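Exo-1,3/1,4-beta-glucanase (Pseudoalteromonas sp., PDB 3RRX) acts as an exo-glucanase on beta-1,3- and beta-1,4-linked glucans and probably also has the beta-glucosidase activity of its glycoside hydrolase family. Local coordinates at residues V255-A260 with F290-W295; N8-N13 with G246-I251; I155-A160 with I211-H216; P45-L50 with Y63-N68. The protein carries 1 engineered substitution. All blocks are in the same frame, centred on the assembly; numbering follows the deposited sequence.

Overall arrangement
Contacts 1, 3 and 4 belong to one wall of parallel strands in the alpha/beta barrel; contact 2 lies outside it, where the N-terminal arm meets a helix. Contacts 1 and 3 are closest, their centres about 8 Å apart, because strands 211-217 and 257-260 are neighbours: Ala214 N lies 2.9 Å from Ser257 O. Contact 4, centred about 17 Å from contact 1, reaches it through Trp295, whose ring packs on Leu64. Tyr247 links contact 2 to the strands, its OH 2.7 Å from Ala214 O. Contacts 2 and 4 stay about 15 Å apart at their nearest atoms. None of the four touches an annotated metal site; the Tyr63 side chain is about 12 Å from the sodium ion.

Contact 1. Residues V255-A260 with F290-W295; sequences VQSVMA and FVVSDW
Phe290 O is approached from residues 255-260 by three groups: Val258 N donates to it at 3.1 Å, Ser257 CA brings a C-H to it, and Ser257 OG stands at a weak 3.3 Å, a bond left unsettled by the rival Thr213 OG1. This is the start of a parallel strand pair in the wall of the alpha/beta barrel, strand 257-260 beside strand 290-292, their axes inclined by 34°. The pairing begins with Phe290 N on Gln256 O and continues with Val292 N on Val258 O (2.9 Å) and Ala260 N on Val292 O.

Ser257, Met259, Phe290 and Val292 share one face of the sheet. With its CG lodged between the backbone N and the carbonyl carbon (chi1 71°), Phe290 brings its ring over Ser257, and a CH-pi contact results: Ser257 CB is 3.8 Å from the ring centroid and only 20° off the normal. Trp157 and Phe354 meet the same ring edge-to-face. Val258 and Val291 point to the other face, where Leu281 of helix 274-284 covers them; that helix is the crossover between the two strands.

Farther along, Met259 CB packs on Val292 CG1 at 3.9 Å. The methionine chain runs out extended through chi1 and chi2, both anti, which carries SD to a place almost straight above the flat carboxylate of Asp294, 3.5 Å from Asp294 CG.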
loop_
_atom_site.group_PDB
_atom_site.type_symbol
_atom_site.label_atom_id
_atom_site.label_comp_id
_atom_site.label_asym_id
_atom_site.label_seq_id
_atom_site.Cartn_x
_atom_site.Cartn_y
_atom_site.Cartn_z
ATOM N N VAL A 255 10.339 1.020 -13.563
ATOM C CA VAL A 255 8.989 0.550 -13.242
ATOM C C VAL A 255 8.205 0.465 -14.559
ATOM O O VAL A 255 8.301 1.352 -15.421
ATOM C CB VAL A 255 8.281 1.480 -12.239
ATOM C CG1 VAL A 255 7.813 2.771 -12.960
ATOM C CG2 VAL A 255 7.102 0.747 -11.573
ATOM N N GLN A 256 7.469 -0.623 -14.738
ATOM C CA GLN A 256 6.833 -0.899 -16.013
ATOM C C GLN A 256 5.499 -0.198 -16.212
ATOM O O GLN A 256 5.078 0.025 -17.348
ATOM C CB GLN A 256 6.680 -2.412 -16.199
ATOM C CG GLN A 256 8.000 -3.072 -16.501
ATOM C CD GLN A 256 8.572 -2.562 -17.795
ATOM O OE1 GLN A 256 8.104 -2.931 -18.874
ATOM N NE2 GLN A 256 9.559 -1.669 -17.702
ATOM N N SER A 257 4.842 0.148 -15.112
ATOM C CA SER A 257 3.523 0.761 -15.184
ATOM C C SER A 257 3.400 1.907 -14.177
ATOM O O SER A 257 4.003 1.867 -13.109
ATOM C CB SER A 257 2.447 -0.292 -14.902
ATOM O OG SER A 257 1.150 0.282 -14.970
ATOM N N VAL A 258 2.630 2.933 -14.542
ATOM C CA VAL A 258 2.282 4.024 -13.637
ATOM C C VAL A 258 0.757 4.123 -13.586
ATOM O O VAL A 258 0.107 4.111 -14.623
ATOM C CB VAL A 258 2.887 5.356 -14.153
ATOM C CG1 VAL A 258 2.277 6.577 -13.446
ATOM C CG2 VAL A 258 4.400 5.332 -13.994
ATOM N N MET A 259 0.181 4.205 -12.391
ATOM C CA MET A 259 -1.269 4.396 -12.285
ATOM C C MET A 259 -1.635 5.874 -12.103
ATOM O O MET A 259 -1.090 6.555 -11.227
ATOM C CB MET A 259 -1.862 3.539 -11.147
ATOM C CG MET A 259 -3.396 3.593 -11.062
ATOM S SD MET A 259 -4.136 2.592 -9.731
ATOM C CE MET A 259 -3.840 0.920 -10.330
ATOM N N ALA A 260 -2.562 6.370 -12.923
ATOM C CA ALA A 260 -3.016 7.758 -12.784
ATOM C C ALA A 260 -3.880 7.921 -11.534
ATOM O O ALA A 260 -4.451 6.950 -11.033
ATOM C CB ALA A 260 -3.780 8.207 -14.023
ATOM N N PHE A 290 3.783 1.742 -19.473
ATOM C CA PHE A 290 2.373 2.005 -19.774
ATOM C C PHE A 290 1.627 2.603 -18.594
ATOM O O PHE A 290 1.898 2.270 -17.438
ATOM C CB PHE A 290 1.654 0.746 -20.306
ATOM C CG PHE A 290 1.423 -0.343 -19.268
ATOM C CD1 PHE A 290 0.206 -0.449 -18.608
ATOM C CD2 PHE A 290 2.403 -1.287 -18.999
ATOM C CE1 PHE A 290 -0.024 -1.468 -17.675
ATOM C CE2 PHE A 290 2.185 -2.303 -18.067
ATOM C CZ PHE A 290 0.968 -2.395 -17.406
ATOM N N VAL A 291 0.691 3.499 -18.899
ATOM C CA VAL A 291 -0.156 4.102 -17.878
ATOM C C VAL A 291 -1.459 3.302 -17.744
ATOM O O VAL A 291 -2.118 3.027 -18.745
ATOM C CB VAL A 291 -0.490 5.576 -18.234
ATOM C CG1 VAL A 291 -1.473 6.160 -17.217
ATOM C CG2 VAL A 291 0.783 6.407 -18.290
ATOM N N VAL A 292 -1.814 2.921 -16.518
ATOM C CA VAL A 292 -3.101 2.280 -16.253
ATOM C C VAL A 292 -3.968 3.254 -15.451
ATOM O O VAL A 292 -3.456 3.990 -14.604
ATOM C CB VAL A 292 -2.933 0.927 -15.493
ATOM C CG1 VAL A 292 -2.204 1.137 -14.155
ATOM C CG2 VAL A 292 -4.291 0.240 -15.280
ATOM N N SER A 293 -5.269 3.297 -15.727
ATOM C CA SER A 293 -6.147 4.154 -14.933
ATOM C C SER A 293 -6.535 3.457 -13.634
ATOM O O SER A 293 -6.312 2.258 -13.480
ATOM C CB SER A 293 -7.403 4.545 -15.719
ATOM O OG SER A 293 -8.156 3.402 -16.086
ATOM N N ASP A 294 -7.103 4.217 -12.695
ATOM C CA ASP A 294 -7.618 3.637 -11.455
ATOM C C ASP A 294 -9.085 3.219 -11.645
ATOM O O ASP A 294 -9.688 3.478 -12.692
ATOM C CB ASP A 294 -7.447 4.632 -10.284
ATOM C CG ASP A 294 -7.251 3.932 -8.923
ATOM O OD1 ASP A 294 -7.708 2.787 -8.756
ATOM O OD2 ASP A 294 -6.638 4.535 -8.014
ATOM N N TRP A 295 -9.648 2.578 -10.627
ATOM C CA TRP A 295 -10.946 1.885 -10.703
ATOM C C TRP A 295 -12.104 2.783 -11.177
ATOM O O TRP A 295 -12.603 3.601 -10.411
ATOM C CB TRP A 295 -11.257 1.310 -9.314
ATOM C CG TRP A 295 -12.491 0.456 -9.196
ATOM C CD1 TRP A 295 -13.787 0.884 -9.185
ATOM C CD2 TRP A 295 -12.535 -0.958 -9.003
ATOM N NE1 TRP A 295 -14.635 -0.183 -9.028
ATOM C CE2 TRP A 295 -13.893 -1.325 -8.902
ATOM C CE3 TRP A 295 -11.557 -1.954 -8.903
ATOM C CZ2 TRP A 295 -14.303 -2.647 -8.711
ATOM C CZ3 TRP A 295 -11.965 -3.273 -8.717
ATOM C CH2 TRP A 295 -13.327 -3.604 -8.625
#

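Contact 2. Residues N8-N13 with G246-I251; sequences NWPYVN and GYFSAI
Val12 and Asn13 bring their backbone alongside one side of helix 245-252, Val12 CA 5.7 Å from Phe248 CA and Asn13 CA 5.6 Å from Ile251 CA. Residues 8-13 form an irregular arm ahead of helix 20-32, and no hydrogen bond crosses to the helix, whose own backbone bonds, such as Ala250 N to Gly246 O, run within it.

Val12 is the wedge. Its CB lies beside the carbonyl oxygen of Phe248, 3.7 Å from Phe248 O, and its two methyls divide between Phe248 and Ile251, one helical turn apart. CG1, set opposite the Val12 carbonyl carbon (chi1 -63°), reaches Phe248 CD1 at 4.0 Å. CG2 leans on Ile251, 3.8 Å from Ile251 CB. Pro10 adds a lid: Pro10 CG stands above one face of the Phe248 ring, displaced toward its rim, 4.2 Å from Phe248 CE1. Asn13 CB also rests against Ile251, 3.9 Å from Ile251 CG2. An alanine in place of Val12 would keep CB beside the Phe248 oxygen, but Phe248 CD1 and Ile251 CB would probably face a gap where the methyls had been.

The arm finds its polar anchors elsewhere, Trp9 NE1 on Glu236 and the Val12 backbone on Leu285. Against helix 245-252 itself it is held by apolar fit alone, so shape rather than directed bonding sets how the two pieces meet.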
loop_
_atom_site.group_PDB
_atom_site.type_symbol
_atom_site.label_atom_id
_atom_site.label_comp_id
_atom_site.label_asym_id
_atom_site.label_seq_id
_atom_site.Cartn_x
_atom_site.Cartn_y
_atom_site.Cartn_z
ATOM N N ASN A 8 10.367 23.156 -16.129
ATOM C CA ASN A 8 11.090 22.020 -16.693
ATOM C C ASN A 8 11.210 20.861 -15.705
ATOM O O ASN A 8 11.675 21.030 -14.576
ATOM C CB ASN A 8 12.476 22.438 -17.203
ATOM C CG ASN A 8 12.403 23.357 -18.421
ATOM O OD1 ASN A 8 11.658 23.099 -19.371
ATOM N ND2 ASN A 8 13.178 24.439 -18.394
ATOM N N TRP A 9 10.784 19.687 -16.149
ATOM C CA TRP A 9 10.894 18.475 -15.359
ATOM C C TRP A 9 12.118 17.694 -15.827
ATOM O O TRP A 9 12.423 17.676 -17.021
ATOM C CB TRP A 9 9.646 17.625 -15.569
ATOM C CG TRP A 9 8.370 18.242 -15.054
ATOM C CD1 TRP A 9 7.744 19.369 -15.517
ATOM C CD2 TRP A 9 7.547 17.731 -13.995
ATOM N NE1 TRP A 9 6.585 19.595 -14.798
ATOM C CE2 TRP A 9 6.444 18.602 -13.863
ATOM C CE3 TRP A 9 7.637 16.616 -13.150
ATOM C CZ2 TRP A 9 5.436 18.389 -12.921
ATOM C CZ3 TRP A 9 6.631 16.403 -12.220
ATOM C CH2 TRP A 9 5.548 17.291 -12.110
ATOM N N PRO A 10 12.819 17.031 -14.898
ATOM C CA PRO A 10 14.032 16.301 -15.277
ATOM C C PRO A 10 13.723 14.984 -15.995
ATOM O O PRO A 10 12.706 14.341 -15.710
ATOM C CB PRO A 10 14.682 16.004 -13.923
ATOM C CG PRO A 10 13.521 15.863 -12.995
ATOM C CD PRO A 10 12.529 16.911 -13.457
ATOM N N TYR A 11 14.590 14.590 -16.921
ATOM C CA TYR A 11 14.488 13.268 -17.534
ATOM C C TYR A 11 15.017 12.239 -16.534
ATOM O O TYR A 11 16.157 12.344 -16.063
ATOM C CB TYR A 11 15.280 13.218 -18.846
ATOM C CG TYR A 11 15.196 11.892 -19.584
ATOM C CD1 TYR A 11 14.220 11.673 -20.549
ATOM C CD2 TYR A 11 16.103 10.874 -19.332
ATOM C CE1 TYR A 11 14.143 10.464 -21.237
ATOM C CE2 TYR A 11 16.035 9.663 -20.017
ATOM C CZ TYR A 11 15.058 9.469 -20.968
ATOM O OH TYR A 11 14.981 8.268 -21.637
ATOM N N VAL A 12 14.193 11.253 -16.190
ATOM C CA VAL A 12 14.558 10.329 -15.115
ATOM C C VAL A 12 14.572 8.850 -15.527
ATOM O O VAL A 12 14.818 7.980 -14.701
ATOM C CB VAL A 12 13.670 10.522 -13.860
ATOM C CG1 VAL A 12 13.869 11.940 -13.273
ATOM C CG2 VAL A 12 12.204 10.269 -14.195
ATOM N N ASN A 13 14.332 8.568 -16.802
ATOM C CA ASN A 13 14.416 7.194 -17.286
ATOM C C ASN A 13 15.837 6.866 -17.748
ATOM O O ASN A 13 16.053 6.519 -18.905
ATOM C CB ASN A 13 13.408 6.964 -18.423
ATOM C CG ASN A 13 13.387 5.517 -18.910
ATOM O OD1 ASN A 13 13.458 4.581 -18.114
ATOM N ND2 ASN A 13 13.309 5.334 -20.221
ATOM N N GLY A 246 8.875 10.388 -5.616
ATOM C CA GLY A 246 8.840 8.937 -5.707
ATOM C C GLY A 246 8.892 8.442 -7.142
ATOM O O GLY A 246 9.414 7.358 -7.421
ATOM N N TYR A 247 8.337 9.220 -8.069
ATOM C CA TYR A 247 8.342 8.804 -9.468
ATOM C C TYR A 247 9.717 8.958 -10.106
ATOM O O TYR A 247 10.044 8.247 -11.046
ATOM C CB TYR A 247 7.257 9.529 -10.280
ATOM C CG TYR A 247 5.918 8.877 -10.065
ATOM C CD1 TYR A 247 5.630 7.683 -10.694
ATOM C CD2 TYR A 247 4.976 9.411 -9.191
ATOM C CE1 TYR A 247 4.437 7.032 -10.494
ATOM C CE2 TYR A 247 3.745 8.752 -8.977
ATOM C CZ TYR A 247 3.497 7.564 -9.642
ATOM O OH TYR A 247 2.320 6.848 -9.481
ATOM N N PHE A 248 10.526 9.880 -9.590
ATOM C CA PHE A 248 11.877 10.056 -10.143
ATOM C C PHE A 248 12.644 8.744 -9.999
ATOM O O PHE A 248 13.224 8.229 -10.958
ATOM C CB PHE A 248 12.624 11.186 -9.428
ATOM C CG PHE A 248 11.978 12.536 -9.576
ATOM C CD1 PHE A 248 11.051 12.776 -10.580
ATOM C CD2 PHE A 248 12.301 13.564 -8.709
ATOM C CE1 PHE A 248 10.460 14.032 -10.716
ATOM C CE2 PHE A 248 11.713 14.820 -8.839
ATOM C CZ PHE A 248 10.789 15.047 -9.839
ATOM N N SER A 249 12.619 8.179 -8.797
ATOM C CA SER A 249 13.363 6.951 -8.558
ATOM C C SER A 249 12.652 5.714 -9.113
ATOM O O SER A 249 13.307 4.785 -9.572
ATOM C CB SER A 249 13.741 6.806 -7.075
ATOM O OG SER A 249 12.604 6.619 -6.264
ATOM N N ALA A 250 11.319 5.699 -9.111
ATOM C CA ALA A 250 10.602 4.531 -9.636
ATOM C C ALA A 250 10.808 4.396 -11.143
ATOM O O ALA A 250 11.030 3.296 -11.656
ATOM C CB ALA A 250 9.109 4.595 -9.294
ATOM N N ILE A 251 10.727 5.518 -11.853
ATOM C CA ILE A 251 10.954 5.507 -13.289
ATOM C C ILE A 251 12.421 5.196 -13.603
ATOM O O ILE A 251 12.715 4.452 -14.540
ATOM C CB ILE A 251 10.526 6.837 -13.967
ATOM C CG1 ILE A 251 9.000 7.021 -13.881
ATOM C CG2 ILE A 251 10.945 6.836 -15.437
ATOM C CD1 ILE A 251 8.527 8.471 -14.139
#

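Contact 3. Residues I155-A160 with I211-H216; sequences IEWSFA and IATAKH
Two adjoining parallel strands of the alpha/beta barrel, 157-162 and 211-217, meet here with their axes 26° apart. Backbone bonds stitch them from Ile211 N on Glu156 O (2.9 Å) through Ser158 N on Ile211 O to Thr213 N on Ser158 O; the last, Ala160 N on Thr213 O, is bent and weak.

Trp157, Phe159, Ile211 and Thr213 share one face. The indole is extended from the backbone, CG opposite the Trp157 N (chi1 174°), and its NE1 donates to Thr213 OG1 at 2.6 Å. That bond is short and nearly straight, with the hydroxyl oxygen only 4° out of the ring plane. Ile211 CG2 touches Trp157 CD1 at 3.8 Å, off-centre over the five-membered ring. An alanine in place of Trp157 removes the indole N-H, which would probably leave Thr213 OG1 without this donor and open a gap beside Ile211 CG2.

Beyond Thr213, Lys215 CD rubs against Phe159 CB at 3.7 Å. A water donates to Phe159 O and accepts from Lys215 NZ at 2.8 Å, and Asp110 forms a salt bridge with the same amine. Both the indole N-H and the lysine amine are thus paired inside the wall: the first with a hydroxyl, the second with a carboxylate and a water.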
loop_
_atom_site.group_PDB
_atom_site.type_symbol
_atom_site.label_atom_id
_atom_site.label_comp_id
_atom_site.label_asym_id
_atom_site.label_seq_id
_atom_site.Cartn_x
_atom_site.Cartn_y
_atom_site.Cartn_z
ATOM N N ILE A 155 -0.368 -14.784 -10.473
ATOM C CA ILE A 155 -0.545 -13.393 -10.907
ATOM C C ILE A 155 0.792 -12.774 -11.328
ATOM O O ILE A 155 1.797 -12.946 -10.639
ATOM C CB ILE A 155 -1.229 -12.573 -9.781
ATOM C CG1 ILE A 155 -2.670 -13.053 -9.603
ATOM C CG2 ILE A 155 -1.188 -11.063 -10.067
ATOM C CD1 ILE A 155 -3.325 -12.549 -8.316
ATOM N N GLU A 156 0.803 -12.075 -12.463
ATOM C CA GLU A 156 2.049 -11.583 -13.067
ATOM C C GLU A 156 2.362 -10.131 -12.743
ATOM O O GLU A 156 3.497 -9.674 -12.923
ATOM C CB GLU A 156 1.991 -11.696 -14.602
ATOM C CG GLU A 156 1.821 -13.108 -15.133
ATOM C CD GLU A 156 0.384 -13.462 -15.435
ATOM O OE1 GLU A 156 -0.524 -12.740 -14.981
ATOM O OE2 GLU A 156 0.165 -14.473 -16.141
ATOM N N TRP A 157 1.345 -9.410 -12.292
ATOM C CA TRP A 157 1.387 -7.948 -12.258
ATOM C C TRP A 157 0.818 -7.450 -10.929
ATOM O O TRP A 157 -0.317 -7.766 -10.569
ATOM C CB TRP A 157 0.615 -7.408 -13.479
ATOM C CG TRP A 157 0.415 -5.905 -13.569
ATOM C CD1 TRP A 157 1.097 -4.929 -12.892
ATOM C CD2 TRP A 157 -0.553 -5.228 -14.384
ATOM N NE1 TRP A 157 0.621 -3.680 -13.256
ATOM C CE2 TRP A 157 -0.398 -3.843 -14.162
ATOM C CE3 TRP A 157 -1.537 -5.664 -15.283
ATOM C CZ2 TRP A 157 -1.197 -2.889 -14.803
ATOM C CZ3 TRP A 157 -2.319 -4.720 -15.924
ATOM C CH2 TRP A 157 -2.150 -3.348 -15.674
ATOM N N SER A 158 1.618 -6.696 -10.180
ATOM C CA SER A 158 1.181 -6.196 -8.874
ATOM C C SER A 158 1.332 -4.684 -8.770
ATOM O O SER A 158 2.306 -4.120 -9.270
ATOM C CB SER A 158 1.977 -6.874 -7.758
ATOM O OG SER A 158 3.371 -6.730 -7.975
ATOM N N PHE A 159 0.378 -4.026 -8.114
ATOM C CA PHE A 159 0.437 -2.570 -7.977
ATOM C C PHE A 159 1.168 -2.211 -6.682
ATOM O O PHE A 159 0.638 -2.393 -5.592
ATOM C CB PHE A 159 -0.966 -1.933 -7.976
ATOM C CG PHE A 159 -1.893 -2.457 -9.040
ATOM C CD1 PHE A 159 -3.267 -2.443 -8.837
ATOM C CD2 PHE A 159 -1.403 -2.963 -10.243
ATOM C CE1 PHE A 159 -4.142 -2.930 -9.808
ATOM C CE2 PHE A 159 -2.267 -3.461 -11.217
ATOM C CZ PHE A 159 -3.640 -3.442 -11.005
ATOM N N ALA A 160 2.398 -1.728 -6.821
ATOM C CA ALA A 160 3.211 -1.259 -5.705
ATOM C C ALA A 160 4.508 -0.793 -6.353
ATOM O O ALA A 160 4.912 -1.359 -7.364
ATOM C CB ALA A 160 3.482 -2.396 -4.722
ATOM N N ILE A 211 5.696 -7.792 -12.910
ATOM C CA ILE A 211 5.519 -6.452 -13.470
ATOM C C ILE A 211 5.026 -5.572 -12.323
ATOM O O ILE A 211 4.158 -5.990 -11.568
ATOM C CB ILE A 211 4.481 -6.478 -14.621
ATOM C CG1 ILE A 211 5.017 -7.306 -15.798
ATOM C CG2 ILE A 211 4.142 -5.063 -15.090
ATOM C CD1 ILE A 211 3.962 -7.700 -16.832
ATOM N N ALA A 212 5.598 -4.376 -12.158
ATOM C CA ALA A 212 5.165 -3.465 -11.095
ATOM C C ALA A 212 4.465 -2.203 -11.614
ATOM O O ALA A 212 4.786 -1.707 -12.688
ATOM C CB ALA A 212 6.350 -3.066 -10.209
ATOM N N THR A 213 3.532 -1.677 -10.821
ATOM C CA THR A 213 2.902 -0.379 -11.095
ATOM C C THR A 213 3.129 0.571 -9.935
ATOM O O THR A 213 2.768 0.263 -8.797
ATOM C CB THR A 213 1.371 -0.486 -11.268
ATOM O OG1 THR A 213 1.064 -1.215 -12.456
ATOM C CG2 THR A 213 0.745 0.920 -11.377
ATOM N N ALA A 214 3.704 1.739 -10.215
ATOM C CA ALA A 214 3.843 2.764 -9.184
ATOM C C ALA A 214 2.612 3.681 -9.187
ATOM O O ALA A 214 2.238 4.219 -10.233
ATOM C CB ALA A 214 5.132 3.570 -9.384
ATOM N N LYS A 215 1.989 3.835 -8.015
ATOM C CA LYS A 215 0.744 4.592 -7.828
ATOM C C LYS A 215 1.017 5.769 -6.898
ATOM O O LYS A 215 1.881 5.651 -6.030
ATOM C CB LYS A 215 -0.294 3.714 -7.098
ATOM C CG LYS A 215 -0.496 2.288 -7.620
ATOM C CD LYS A 215 -1.387 1.505 -6.640
ATOM C CE LYS A 215 -0.622 1.121 -5.381
ATOM N NZ LYS A 215 -1.466 0.448 -4.335
ATOM N N HIS A 216 0.316 6.899 -7.034
ATOM C CA HIS A 216 -0.539 7.253 -8.164
ATOM C C HIS A 216 0.003 8.565 -8.723
ATOM O O HIS A 216 0.425 9.439 -7.964
ATOM C CB HIS A 216 -1.972 7.529 -7.704
ATOM C CG HIS A 216 -2.667 6.351 -7.097
ATOM N ND1 HIS A 216 -2.519 5.998 -5.773
ATOM C CD2 HIS A 216 -3.544 5.463 -7.628
ATOM C CE1 HIS A 216 -3.257 4.931 -5.519
ATOM N NE2 HIS A 216 -3.894 4.591 -6.627
HETATM O O HOH W 1 0.921 -0.364 -3.214
#

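Contact 4. Residues P45-L50 with Y63-N68; sequences PEIGYL and YLNGGN
Glu46 and Leu64 face each other across the tight half of this contact, their CA atoms 4.5 Å apart in a single beta bridge. Leu64 uses both its polar backbone atoms: its N donates to Pro45 O at 2.9 Å, while Leu64 O accepts from Ile47 N. Side chains close in around that bridge. Ile47 CG2 meets the edge of the Tyr63 ring, in its plane and 3.6 Å from Tyr63 CD2, and Leu50 CD2 comes in roughly at right angles to the tyrosine to touch Tyr63 CB at 3.9 Å. Trp107 stacks on the same ring, and Met89 of helix 79-94 packs against both Tyr63 and Leu50.

The carboxylate of Glu46 marks the change to the looser half. Bent at chi2 (-86°), the chain turns its two oxygens to different loops: OE1 takes the N-H of Gly48 at 2.7 Å, from well above the carboxylate plane, and OE2 takes that of Gly66 at 2.8 Å, a bent and weak bond. A beta carbon on Gly66 would run into OE2, so the close fit depends on its absence. Past these bonds the segments part. Gly48 and Tyr49 lie at the surface in a turn closed by Tyr49 N on Glu46 O (2.9 Å), and Asn68 is likewise exposed.

The whole is a strand-to-loop junction of the barrel: the connection leaving strand 43-44 is pinned to strand 62-65, the next strand after helix 52-58, in the N-terminal domain of a family 3 glycoside hydrolase.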
loop_
_atom_site.group_PDB
_atom_site.type_symbol
_atom_site.label_atom_id
_atom_site.label_comp_id
_atom_site.label_asym_id
_atom_site.label_seq_id
_atom_site.Cartn_x
_atom_site.Cartn_y
_atom_site.Cartn_z
ATOM N N PRO A 45 -11.041 -5.826 -17.691
ATOM C CA PRO A 45 -12.188 -6.304 -16.907
ATOM C C PRO A 45 -11.726 -6.801 -15.537
ATOM O O PRO A 45 -10.532 -7.040 -15.349
ATOM C CB PRO A 45 -12.697 -7.509 -17.718
ATOM C CG PRO A 45 -11.987 -7.439 -19.050
ATOM C CD PRO A 45 -10.698 -6.758 -18.780
ATOM N N GLU A 46 -12.666 -6.974 -14.614
ATOM C CA GLU A 46 -12.376 -7.486 -13.283
ATOM C C GLU A 46 -13.107 -8.828 -13.090
ATOM O O GLU A 46 -14.201 -9.035 -13.632
ATOM C CB GLU A 46 -12.808 -6.458 -12.237
ATOM C CG GLU A 46 -12.213 -6.658 -10.849
ATOM C CD GLU A 46 -13.016 -7.616 -10.002
ATOM O OE1 GLU A 46 -14.239 -7.731 -10.235
ATOM O OE2 GLU A 46 -12.423 -8.248 -9.101
ATOM N N ILE A 47 -12.504 -9.741 -12.329
ATOM C CA ILE A 47 -13.000 -11.117 -12.262
ATOM C C ILE A 47 -14.409 -11.274 -11.684
ATOM O O ILE A 47 -15.064 -12.286 -11.915
ATOM C CB ILE A 47 -12.033 -12.061 -11.512
ATOM C CG1 ILE A 47 -11.963 -11.701 -10.027
ATOM C CG2 ILE A 47 -10.647 -12.062 -12.173
ATOM C CD1 ILE A 47 -11.105 -12.662 -9.229
ATOM N N GLY A 48 -14.877 -10.290 -10.929
ATOM C CA GLY A 48 -16.238 -10.347 -10.427
ATOM C C GLY A 48 -17.266 -10.204 -11.543
ATOM O O GLY A 48 -18.444 -10.492 -11.349
ATOM N N TYR A 49 -16.823 -9.769 -12.719
ATOM C CA TYR A 49 -17.748 -9.482 -13.812
ATOM C C TYR A 49 -17.392 -10.194 -15.110
ATOM O O TYR A 49 -18.177 -10.208 -16.055
ATOM C CB TYR A 49 -17.788 -7.970 -14.072
ATOM C CG TYR A 49 -18.142 -7.165 -12.848
ATOM C CD1 TYR A 49 -19.468 -6.983 -12.478
ATOM C CD2 TYR A 49 -17.152 -6.588 -12.059
ATOM C CE1 TYR A 49 -19.801 -6.246 -11.353
ATOM C CE2 TYR A 49 -17.474 -5.846 -10.933
ATOM C CZ TYR A 49 -18.803 -5.683 -10.587
ATOM O OH TYR A 49 -19.140 -4.951 -9.474
ATOM N N LEU A 50 -16.197 -10.762 -15.167
ATOM C CA LEU A 50 -15.691 -11.347 -16.397
ATOM C C LEU A 50 -15.965 -12.847 -16.469
ATOM O O LEU A 50 -15.861 -13.541 -15.462
ATOM C CB LEU A 50 -14.184 -11.097 -16.475
ATOM C CG LEU A 50 -13.417 -11.731 -17.628
ATOM C CD1 LEU A 50 -13.775 -11.045 -18.935
ATOM C CD2 LEU A 50 -11.920 -11.645 -17.358
ATOM N N TYR A 63 -6.562 -8.628 -17.003
ATOM C CA TYR A 63 -7.747 -8.637 -16.180
ATOM C C TYR A 63 -7.345 -8.467 -14.703
ATOM O O TYR A 63 -6.193 -8.703 -14.319
ATOM C CB TYR A 63 -8.591 -9.901 -16.446
ATOM C CG TYR A 63 -7.927 -11.211 -16.071
ATOM C CD1 TYR A 63 -6.948 -11.778 -16.878
ATOM C CD2 TYR A 63 -8.292 -11.888 -14.913
ATOM C CE1 TYR A 63 -6.342 -12.984 -16.531
ATOM C CE2 TYR A 63 -7.696 -13.086 -14.562
ATOM C CZ TYR A 63 -6.723 -13.631 -15.369
ATOM O OH TYR A 63 -6.141 -14.835 -15.009
ATOM N N LEU A 64 -8.285 -8.021 -13.890
ATOM C CA LEU A 64 -7.965 -7.589 -12.537
ATOM C C LEU A 64 -8.511 -8.515 -11.460
ATOM O O LEU A 64 -9.679 -8.903 -11.495
ATOM C CB LEU A 64 -8.514 -6.185 -12.300
ATOM C CG LEU A 64 -8.278 -5.563 -10.926
ATOM C CD1 LEU A 64 -6.777 -5.342 -10.698
ATOM C CD2 LEU A 64 -9.044 -4.246 -10.801
ATOM N N ASN A 65 -7.644 -8.852 -10.509
ATOM C CA ASN A 65 -8.054 -9.434 -9.232
ATOM C C ASN A 65 -8.486 -8.304 -8.298
ATOM O O ASN A 65 -7.660 -7.731 -7.590
ATOM C CB ASN A 65 -6.885 -10.184 -8.585
ATOM C CG ASN A 65 -7.256 -10.775 -7.236
ATOM O OD1 ASN A 65 -8.336 -11.340 -7.083
ATOM N ND2 ASN A 65 -6.368 -10.638 -6.249
ATOM N N GLY A 66 -9.770 -7.974 -8.306
ATOM C CA GLY A 66 -10.234 -6.770 -7.635
ATOM C C GLY A 66 -10.130 -6.872 -6.125
ATOM O O GLY A 66 -10.044 -5.858 -5.430
ATOM N N GLY A 67 -10.151 -8.102 -5.616
ATOM C CA GLY A 67 -9.923 -8.343 -4.202
ATOM C C GLY A 67 -11.175 -8.657 -3.411
ATOM O O GLY A 67 -11.096 -9.126 -2.272
ATOM N N ASN A 68 -12.336 -8.406 -4.008
ATOM C CA ASN A 68 -13.597 -8.619 -3.311
ATOM C C ASN A 68 -13.989 -10.088 -3.268
ATOM O O ASN A 68 -14.710 -10.516 -2.367
ATOM C CB ASN A 68 -14.720 -7.787 -3.935
ATOM C CG ASN A 68 -16.000 -7.835 -3.117
ATOM O OD1 ASN A 68 -15.966 -8.030 -1.900
ATOM N ND2 ASN A 68 -17.138 -7.663 -3.783
#